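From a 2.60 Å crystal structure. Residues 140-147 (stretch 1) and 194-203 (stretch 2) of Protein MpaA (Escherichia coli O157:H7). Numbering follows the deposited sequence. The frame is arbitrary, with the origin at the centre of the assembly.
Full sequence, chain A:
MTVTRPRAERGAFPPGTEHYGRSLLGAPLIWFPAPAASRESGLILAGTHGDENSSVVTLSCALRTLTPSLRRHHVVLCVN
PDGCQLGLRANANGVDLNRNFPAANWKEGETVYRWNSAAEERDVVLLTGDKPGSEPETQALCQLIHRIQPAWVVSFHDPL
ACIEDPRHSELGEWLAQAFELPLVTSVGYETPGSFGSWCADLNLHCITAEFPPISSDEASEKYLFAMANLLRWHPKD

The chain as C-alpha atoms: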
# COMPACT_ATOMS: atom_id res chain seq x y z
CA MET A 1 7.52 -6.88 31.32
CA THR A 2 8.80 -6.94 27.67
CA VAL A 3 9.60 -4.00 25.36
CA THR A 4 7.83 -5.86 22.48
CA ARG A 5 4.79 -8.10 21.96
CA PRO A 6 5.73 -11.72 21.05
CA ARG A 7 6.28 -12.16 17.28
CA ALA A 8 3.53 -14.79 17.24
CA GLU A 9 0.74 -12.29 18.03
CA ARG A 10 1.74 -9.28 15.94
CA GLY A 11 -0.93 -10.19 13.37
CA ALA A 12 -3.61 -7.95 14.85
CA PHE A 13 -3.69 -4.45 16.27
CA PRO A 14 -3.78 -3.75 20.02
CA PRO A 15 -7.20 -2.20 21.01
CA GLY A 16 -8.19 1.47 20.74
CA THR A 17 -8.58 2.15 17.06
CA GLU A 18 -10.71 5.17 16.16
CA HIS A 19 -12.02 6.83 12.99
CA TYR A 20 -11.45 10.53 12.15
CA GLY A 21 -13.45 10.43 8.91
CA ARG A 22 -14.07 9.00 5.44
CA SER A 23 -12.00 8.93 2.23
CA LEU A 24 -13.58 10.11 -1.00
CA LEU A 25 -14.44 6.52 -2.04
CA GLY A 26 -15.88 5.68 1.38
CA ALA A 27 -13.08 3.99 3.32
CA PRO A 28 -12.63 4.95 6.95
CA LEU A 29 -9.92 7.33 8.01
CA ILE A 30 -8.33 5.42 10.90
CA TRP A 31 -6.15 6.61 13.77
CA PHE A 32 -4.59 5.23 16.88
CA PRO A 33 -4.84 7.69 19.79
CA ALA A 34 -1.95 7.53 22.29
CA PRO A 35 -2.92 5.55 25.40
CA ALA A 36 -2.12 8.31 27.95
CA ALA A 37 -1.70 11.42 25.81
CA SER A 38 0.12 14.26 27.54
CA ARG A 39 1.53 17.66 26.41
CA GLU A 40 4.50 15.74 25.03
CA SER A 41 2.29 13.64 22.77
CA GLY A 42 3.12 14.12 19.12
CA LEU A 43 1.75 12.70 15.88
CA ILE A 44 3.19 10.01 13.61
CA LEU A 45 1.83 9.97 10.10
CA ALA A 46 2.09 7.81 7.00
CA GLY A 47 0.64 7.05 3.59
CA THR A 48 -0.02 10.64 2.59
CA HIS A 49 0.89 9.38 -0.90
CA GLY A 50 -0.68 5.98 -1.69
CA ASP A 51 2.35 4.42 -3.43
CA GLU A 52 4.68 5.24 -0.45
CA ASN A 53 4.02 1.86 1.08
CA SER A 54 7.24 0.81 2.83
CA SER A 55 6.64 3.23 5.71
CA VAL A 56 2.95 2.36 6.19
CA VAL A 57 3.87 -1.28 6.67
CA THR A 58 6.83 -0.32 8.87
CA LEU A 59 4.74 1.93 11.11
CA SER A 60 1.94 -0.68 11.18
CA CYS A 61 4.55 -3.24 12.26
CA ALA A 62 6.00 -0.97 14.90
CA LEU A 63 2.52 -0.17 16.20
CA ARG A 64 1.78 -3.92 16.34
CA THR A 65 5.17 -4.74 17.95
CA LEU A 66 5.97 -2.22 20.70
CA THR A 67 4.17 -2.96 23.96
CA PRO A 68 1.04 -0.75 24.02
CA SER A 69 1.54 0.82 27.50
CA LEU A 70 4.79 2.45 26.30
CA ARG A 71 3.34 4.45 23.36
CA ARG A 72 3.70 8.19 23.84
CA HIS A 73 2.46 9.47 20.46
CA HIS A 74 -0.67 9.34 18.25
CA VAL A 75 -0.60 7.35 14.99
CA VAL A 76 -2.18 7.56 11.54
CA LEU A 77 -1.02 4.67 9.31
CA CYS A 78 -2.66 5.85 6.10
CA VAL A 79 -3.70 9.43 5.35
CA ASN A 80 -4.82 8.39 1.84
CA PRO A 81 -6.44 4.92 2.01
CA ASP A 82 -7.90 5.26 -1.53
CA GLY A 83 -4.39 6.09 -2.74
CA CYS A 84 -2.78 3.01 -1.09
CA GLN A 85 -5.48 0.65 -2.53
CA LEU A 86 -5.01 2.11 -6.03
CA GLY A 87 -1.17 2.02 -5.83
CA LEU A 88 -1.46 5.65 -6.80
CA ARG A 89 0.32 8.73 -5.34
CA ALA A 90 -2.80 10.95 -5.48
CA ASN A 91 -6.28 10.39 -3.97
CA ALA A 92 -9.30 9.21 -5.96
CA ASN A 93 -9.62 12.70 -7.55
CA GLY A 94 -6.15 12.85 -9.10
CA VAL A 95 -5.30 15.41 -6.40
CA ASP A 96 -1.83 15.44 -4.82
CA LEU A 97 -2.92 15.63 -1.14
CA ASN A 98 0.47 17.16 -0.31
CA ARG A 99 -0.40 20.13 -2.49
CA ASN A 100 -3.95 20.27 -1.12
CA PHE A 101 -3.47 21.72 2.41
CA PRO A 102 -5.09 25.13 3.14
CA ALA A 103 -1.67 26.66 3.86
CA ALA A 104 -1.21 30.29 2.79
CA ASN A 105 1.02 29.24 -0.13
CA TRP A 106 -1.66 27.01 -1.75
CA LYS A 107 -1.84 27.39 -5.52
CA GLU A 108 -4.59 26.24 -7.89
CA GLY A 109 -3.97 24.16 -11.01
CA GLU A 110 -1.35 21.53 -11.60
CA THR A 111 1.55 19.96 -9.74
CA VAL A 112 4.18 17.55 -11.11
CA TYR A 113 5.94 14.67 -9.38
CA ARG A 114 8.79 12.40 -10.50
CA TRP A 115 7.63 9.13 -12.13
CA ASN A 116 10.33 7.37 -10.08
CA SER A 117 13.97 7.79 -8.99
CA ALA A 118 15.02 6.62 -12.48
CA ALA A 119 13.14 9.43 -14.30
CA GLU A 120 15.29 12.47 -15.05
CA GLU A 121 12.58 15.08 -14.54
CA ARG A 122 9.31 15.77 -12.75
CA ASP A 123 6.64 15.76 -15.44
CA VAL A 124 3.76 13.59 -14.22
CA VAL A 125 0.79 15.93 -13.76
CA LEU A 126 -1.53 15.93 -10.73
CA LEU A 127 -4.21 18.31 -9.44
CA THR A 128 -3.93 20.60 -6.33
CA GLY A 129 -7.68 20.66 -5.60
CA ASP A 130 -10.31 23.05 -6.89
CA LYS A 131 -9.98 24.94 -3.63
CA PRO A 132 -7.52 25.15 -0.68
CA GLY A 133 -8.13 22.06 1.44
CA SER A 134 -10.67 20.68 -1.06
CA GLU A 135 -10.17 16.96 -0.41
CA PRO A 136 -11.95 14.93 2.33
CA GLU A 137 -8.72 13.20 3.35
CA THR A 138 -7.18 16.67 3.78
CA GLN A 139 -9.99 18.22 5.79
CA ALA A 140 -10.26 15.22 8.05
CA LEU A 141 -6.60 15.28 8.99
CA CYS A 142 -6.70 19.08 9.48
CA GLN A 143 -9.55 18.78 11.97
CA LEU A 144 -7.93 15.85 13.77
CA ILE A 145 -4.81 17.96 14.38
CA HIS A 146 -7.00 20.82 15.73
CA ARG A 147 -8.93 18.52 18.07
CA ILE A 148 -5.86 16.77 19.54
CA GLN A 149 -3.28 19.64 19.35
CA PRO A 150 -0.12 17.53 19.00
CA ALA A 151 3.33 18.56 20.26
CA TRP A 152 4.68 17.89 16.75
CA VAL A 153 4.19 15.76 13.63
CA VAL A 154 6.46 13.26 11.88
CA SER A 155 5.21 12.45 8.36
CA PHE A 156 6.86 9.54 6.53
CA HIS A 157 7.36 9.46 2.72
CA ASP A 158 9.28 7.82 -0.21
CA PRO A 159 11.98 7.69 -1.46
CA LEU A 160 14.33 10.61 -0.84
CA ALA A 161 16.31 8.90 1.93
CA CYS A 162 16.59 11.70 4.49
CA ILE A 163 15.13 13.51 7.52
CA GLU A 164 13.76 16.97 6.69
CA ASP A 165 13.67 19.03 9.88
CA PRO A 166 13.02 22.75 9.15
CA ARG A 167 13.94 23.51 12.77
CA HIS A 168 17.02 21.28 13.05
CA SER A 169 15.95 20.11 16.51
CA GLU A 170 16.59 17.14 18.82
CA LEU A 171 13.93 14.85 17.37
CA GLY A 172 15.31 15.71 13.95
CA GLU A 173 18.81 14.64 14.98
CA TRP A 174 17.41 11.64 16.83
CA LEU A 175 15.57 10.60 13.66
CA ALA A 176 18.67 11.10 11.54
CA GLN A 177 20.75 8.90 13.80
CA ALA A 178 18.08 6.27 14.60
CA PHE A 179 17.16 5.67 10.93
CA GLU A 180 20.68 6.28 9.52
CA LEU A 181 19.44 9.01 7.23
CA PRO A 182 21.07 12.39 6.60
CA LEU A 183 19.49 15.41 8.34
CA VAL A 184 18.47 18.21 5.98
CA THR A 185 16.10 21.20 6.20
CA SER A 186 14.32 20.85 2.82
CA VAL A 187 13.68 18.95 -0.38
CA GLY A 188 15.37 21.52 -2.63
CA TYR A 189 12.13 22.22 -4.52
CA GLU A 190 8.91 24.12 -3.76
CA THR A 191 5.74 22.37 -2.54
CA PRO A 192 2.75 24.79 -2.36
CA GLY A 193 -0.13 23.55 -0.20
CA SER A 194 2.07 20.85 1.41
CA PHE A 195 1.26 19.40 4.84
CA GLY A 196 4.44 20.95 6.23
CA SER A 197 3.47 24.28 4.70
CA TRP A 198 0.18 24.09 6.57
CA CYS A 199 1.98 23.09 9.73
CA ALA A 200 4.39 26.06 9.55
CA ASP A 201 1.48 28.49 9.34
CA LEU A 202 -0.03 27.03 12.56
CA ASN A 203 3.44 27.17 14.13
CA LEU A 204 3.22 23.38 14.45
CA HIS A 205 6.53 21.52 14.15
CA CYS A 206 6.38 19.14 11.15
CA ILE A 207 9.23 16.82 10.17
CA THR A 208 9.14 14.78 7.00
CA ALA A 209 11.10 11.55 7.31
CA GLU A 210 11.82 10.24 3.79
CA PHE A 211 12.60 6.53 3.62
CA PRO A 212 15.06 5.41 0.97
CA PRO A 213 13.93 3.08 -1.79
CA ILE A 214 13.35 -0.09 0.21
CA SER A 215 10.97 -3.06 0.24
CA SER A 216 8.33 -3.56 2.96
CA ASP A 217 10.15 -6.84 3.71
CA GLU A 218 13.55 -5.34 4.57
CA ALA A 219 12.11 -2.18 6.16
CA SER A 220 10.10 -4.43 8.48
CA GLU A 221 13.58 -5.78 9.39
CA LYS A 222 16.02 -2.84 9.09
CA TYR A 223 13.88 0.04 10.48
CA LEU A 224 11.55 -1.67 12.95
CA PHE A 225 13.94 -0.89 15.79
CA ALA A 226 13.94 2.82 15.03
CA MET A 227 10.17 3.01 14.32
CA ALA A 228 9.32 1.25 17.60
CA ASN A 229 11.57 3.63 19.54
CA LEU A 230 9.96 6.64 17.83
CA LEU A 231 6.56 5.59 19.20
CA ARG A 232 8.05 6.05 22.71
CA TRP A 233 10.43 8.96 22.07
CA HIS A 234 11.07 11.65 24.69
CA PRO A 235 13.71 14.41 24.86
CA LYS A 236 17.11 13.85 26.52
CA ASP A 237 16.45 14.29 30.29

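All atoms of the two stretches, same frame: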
# COMPACT_ATOMS: atom_id res chain seq x y z
N ALA A 140 -10.17 16.09 6.91
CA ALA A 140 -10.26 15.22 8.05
C ALA A 140 -9.00 15.26 8.90
O ALA A 140 -9.07 15.36 10.12
CB ALA A 140 -10.55 13.82 7.62
N LEU A 141 -7.84 15.20 8.25
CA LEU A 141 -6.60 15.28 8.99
C LEU A 141 -6.43 16.65 9.65
O LEU A 141 -5.94 16.73 10.76
CB LEU A 141 -5.39 14.99 8.10
CG LEU A 141 -4.07 14.87 8.87
CD1 LEU A 141 -4.04 13.59 9.68
CD2 LEU A 141 -2.85 14.97 7.98
N CYS A 142 -6.82 17.72 8.95
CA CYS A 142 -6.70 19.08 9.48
C CYS A 142 -7.51 19.29 10.75
O CYS A 142 -7.08 20.02 11.65
CB CYS A 142 -7.14 20.10 8.43
SG CYS A 142 -5.88 20.45 7.21
N GLN A 143 -8.69 18.66 10.81
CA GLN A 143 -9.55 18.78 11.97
C GLN A 143 -9.08 17.91 13.14
O GLN A 143 -9.16 18.33 14.31
CB GLN A 143 -11.00 18.46 11.61
CG GLN A 143 -11.71 19.62 10.92
CD GLN A 143 -11.41 20.98 11.57
OE1 GLN A 143 -11.46 21.13 12.81
NE2 GLN A 143 -11.08 21.98 10.74
N LEU A 144 -8.59 16.72 12.81
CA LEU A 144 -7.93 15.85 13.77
C LEU A 144 -6.83 16.62 14.52
O LEU A 144 -6.82 16.64 15.75
CB LEU A 144 -7.33 14.62 13.07
CG LEU A 144 -6.59 13.56 13.89
CD1 LEU A 144 -7.56 12.65 14.62
CD2 LEU A 144 -5.66 12.76 13.01
N ILE A 145 -5.94 17.27 13.78
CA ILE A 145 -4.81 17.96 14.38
C ILE A 145 -5.24 19.20 15.19
O ILE A 145 -4.52 19.64 16.08
CB ILE A 145 -3.74 18.31 13.29
CG1 ILE A 145 -3.32 17.04 12.56
CG2 ILE A 145 -2.50 18.97 13.89
CD1 ILE A 145 -2.27 17.23 11.49
N HIS A 146 -6.43 19.74 14.91
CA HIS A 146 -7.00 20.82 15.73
C HIS A 146 -7.58 20.26 17.02
O HIS A 146 -7.31 20.79 18.10
CB HIS A 146 -8.08 21.59 14.97
CG HIS A 146 -7.55 22.74 14.16
ND1 HIS A 146 -7.45 22.70 12.79
CD2 HIS A 146 -7.11 23.96 14.54
CE1 HIS A 146 -6.95 23.85 12.36
NE2 HIS A 146 -6.74 24.63 13.39
N ARG A 147 -8.36 19.19 16.90
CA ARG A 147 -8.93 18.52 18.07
C ARG A 147 -7.85 18.11 19.09
O ARG A 147 -7.94 18.46 20.28
CB ARG A 147 -9.74 17.29 17.61
CG ARG A 147 -10.53 16.56 18.72
CD ARG A 147 -10.88 15.09 18.32
NE ARG A 147 -11.47 15.02 16.98
CZ ARG A 147 -11.45 13.92 16.21
NH1 ARG A 147 -10.87 12.82 16.68
NH2 ARG A 147 -12.00 13.91 14.99
N SER A 194 1.57 22.06 0.72
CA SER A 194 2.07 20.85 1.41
C SER A 194 1.65 20.80 2.89
O SER A 194 1.29 21.82 3.48
CB SER A 194 3.59 20.76 1.30
OG SER A 194 4.22 21.58 2.27
N PHE A 195 1.69 19.60 3.46
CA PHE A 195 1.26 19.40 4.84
C PHE A 195 2.18 20.21 5.77
O PHE A 195 1.71 20.88 6.69
CB PHE A 195 1.27 17.91 5.19
CG PHE A 195 1.09 17.63 6.65
CD1 PHE A 195 -0.13 17.85 7.28
CD2 PHE A 195 2.14 17.15 7.41
CE1 PHE A 195 -0.30 17.60 8.63
CE2 PHE A 195 1.99 16.90 8.75
CZ PHE A 195 0.76 17.12 9.37
N GLY A 196 3.47 20.16 5.49
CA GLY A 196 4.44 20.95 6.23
C GLY A 196 4.22 22.43 6.09
O GLY A 196 4.46 23.19 7.03
N SER A 197 3.77 22.87 4.92
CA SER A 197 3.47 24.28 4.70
C SER A 197 2.30 24.72 5.57
O SER A 197 2.25 25.85 6.06
CB SER A 197 3.16 24.55 3.23
OG SER A 197 4.33 24.72 2.46
N TRP A 198 1.34 23.81 5.74
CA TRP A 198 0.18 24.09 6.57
C TRP A 198 0.59 24.11 8.04
O TRP A 198 0.10 24.89 8.84
CB TRP A 198 -0.88 23.03 6.33
CG TRP A 198 -2.16 23.27 7.06
CD1 TRP A 198 -3.10 24.22 6.79
CD2 TRP A 198 -2.66 22.52 8.17
NE1 TRP A 198 -4.16 24.11 7.66
CE2 TRP A 198 -3.91 23.07 8.52
CE3 TRP A 198 -2.17 21.44 8.91
CZ2 TRP A 198 -4.68 22.58 9.56
CZ3 TRP A 198 -2.92 20.96 9.94
CH2 TRP A 198 -4.17 21.52 10.25
N CYS A 199 1.50 23.20 8.38
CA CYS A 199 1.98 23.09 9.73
C CYS A 199 2.75 24.36 10.16
O CYS A 199 2.56 24.87 11.27
CB CYS A 199 2.84 21.84 9.85
SG CYS A 199 1.89 20.33 10.14
N ALA A 200 3.61 24.85 9.27
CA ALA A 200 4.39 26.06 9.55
C ALA A 200 3.48 27.24 9.83
O ALA A 200 3.78 28.05 10.71
CB ALA A 200 5.32 26.39 8.42
N ASP A 201 2.37 27.35 9.11
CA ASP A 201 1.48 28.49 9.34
C ASP A 201 0.70 28.41 10.69
O ASP A 201 0.25 29.43 11.21
CB ASP A 201 0.52 28.64 8.16
CG ASP A 201 1.22 29.15 6.90
OD1 ASP A 201 2.43 29.49 6.98
OD2 ASP A 201 0.57 29.23 5.84
N LEU A 202 0.58 27.21 11.25
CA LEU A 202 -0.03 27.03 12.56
C LEU A 202 1.03 27.07 13.67
O LEU A 202 0.71 26.90 14.86
CB LEU A 202 -0.81 25.71 12.63
CG LEU A 202 -2.16 25.68 11.93
CD1 LEU A 202 -2.68 24.27 11.89
CD2 LEU A 202 -3.15 26.60 12.63
N ASN A 203 2.27 27.29 13.26
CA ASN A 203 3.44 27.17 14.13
C ASN A 203 3.54 25.80 14.77
O ASN A 203 4.05 25.66 15.89
CB ASN A 203 3.42 28.25 15.21
CG ASN A 203 3.77 29.62 14.66
OD1 ASN A 203 3.99 29.79 13.45
ND2 ASN A 203 3.83 30.61 15.55

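The two helical segments meet mainly through side chains, in a small, largely apolar contact centred on Trp198, with no hydrogen bond passing between them. Their axes run in broadly the same direction, at 33° to each other, and approach no closer than 12.4 Å, and side chains span the distance between them. Trp198 does most to bridge it: its CA-to-CB bond points toward the first helix, and Trp198 has more of its surface covered by the other stretch, 87 Å², than any other residue. Cys142 lies over one face of this ring, with SG 3.5 Å from the centroid of the six-membered ring and 3.4 Å from Trp198 CZ2, a sulfur-aromatic contact. Ile145 meets the indole at its edge instead, CD1 lying 4.1 Å from Trp198 CZ3. Ile145 CD1 also reaches the edge of the Phe195 ring, 3.5 Å from Phe195 CE1, so that Ile145 touches both aromatic residues. Leu141 adds a second contact to Phe195, CD2 to CE1 at 3.7 Å. One turn beyond Cys142, His146 ND1 donates a hydrogen bond to Cys142 O (2.9 Å) within its own helix. His146 CE1 approaches Trp198 CZ2 at 3.8 Å, the two rings meeting obliquely, while NE2 lies 4.2 Å from Leu202 CD2 at the exposed margin.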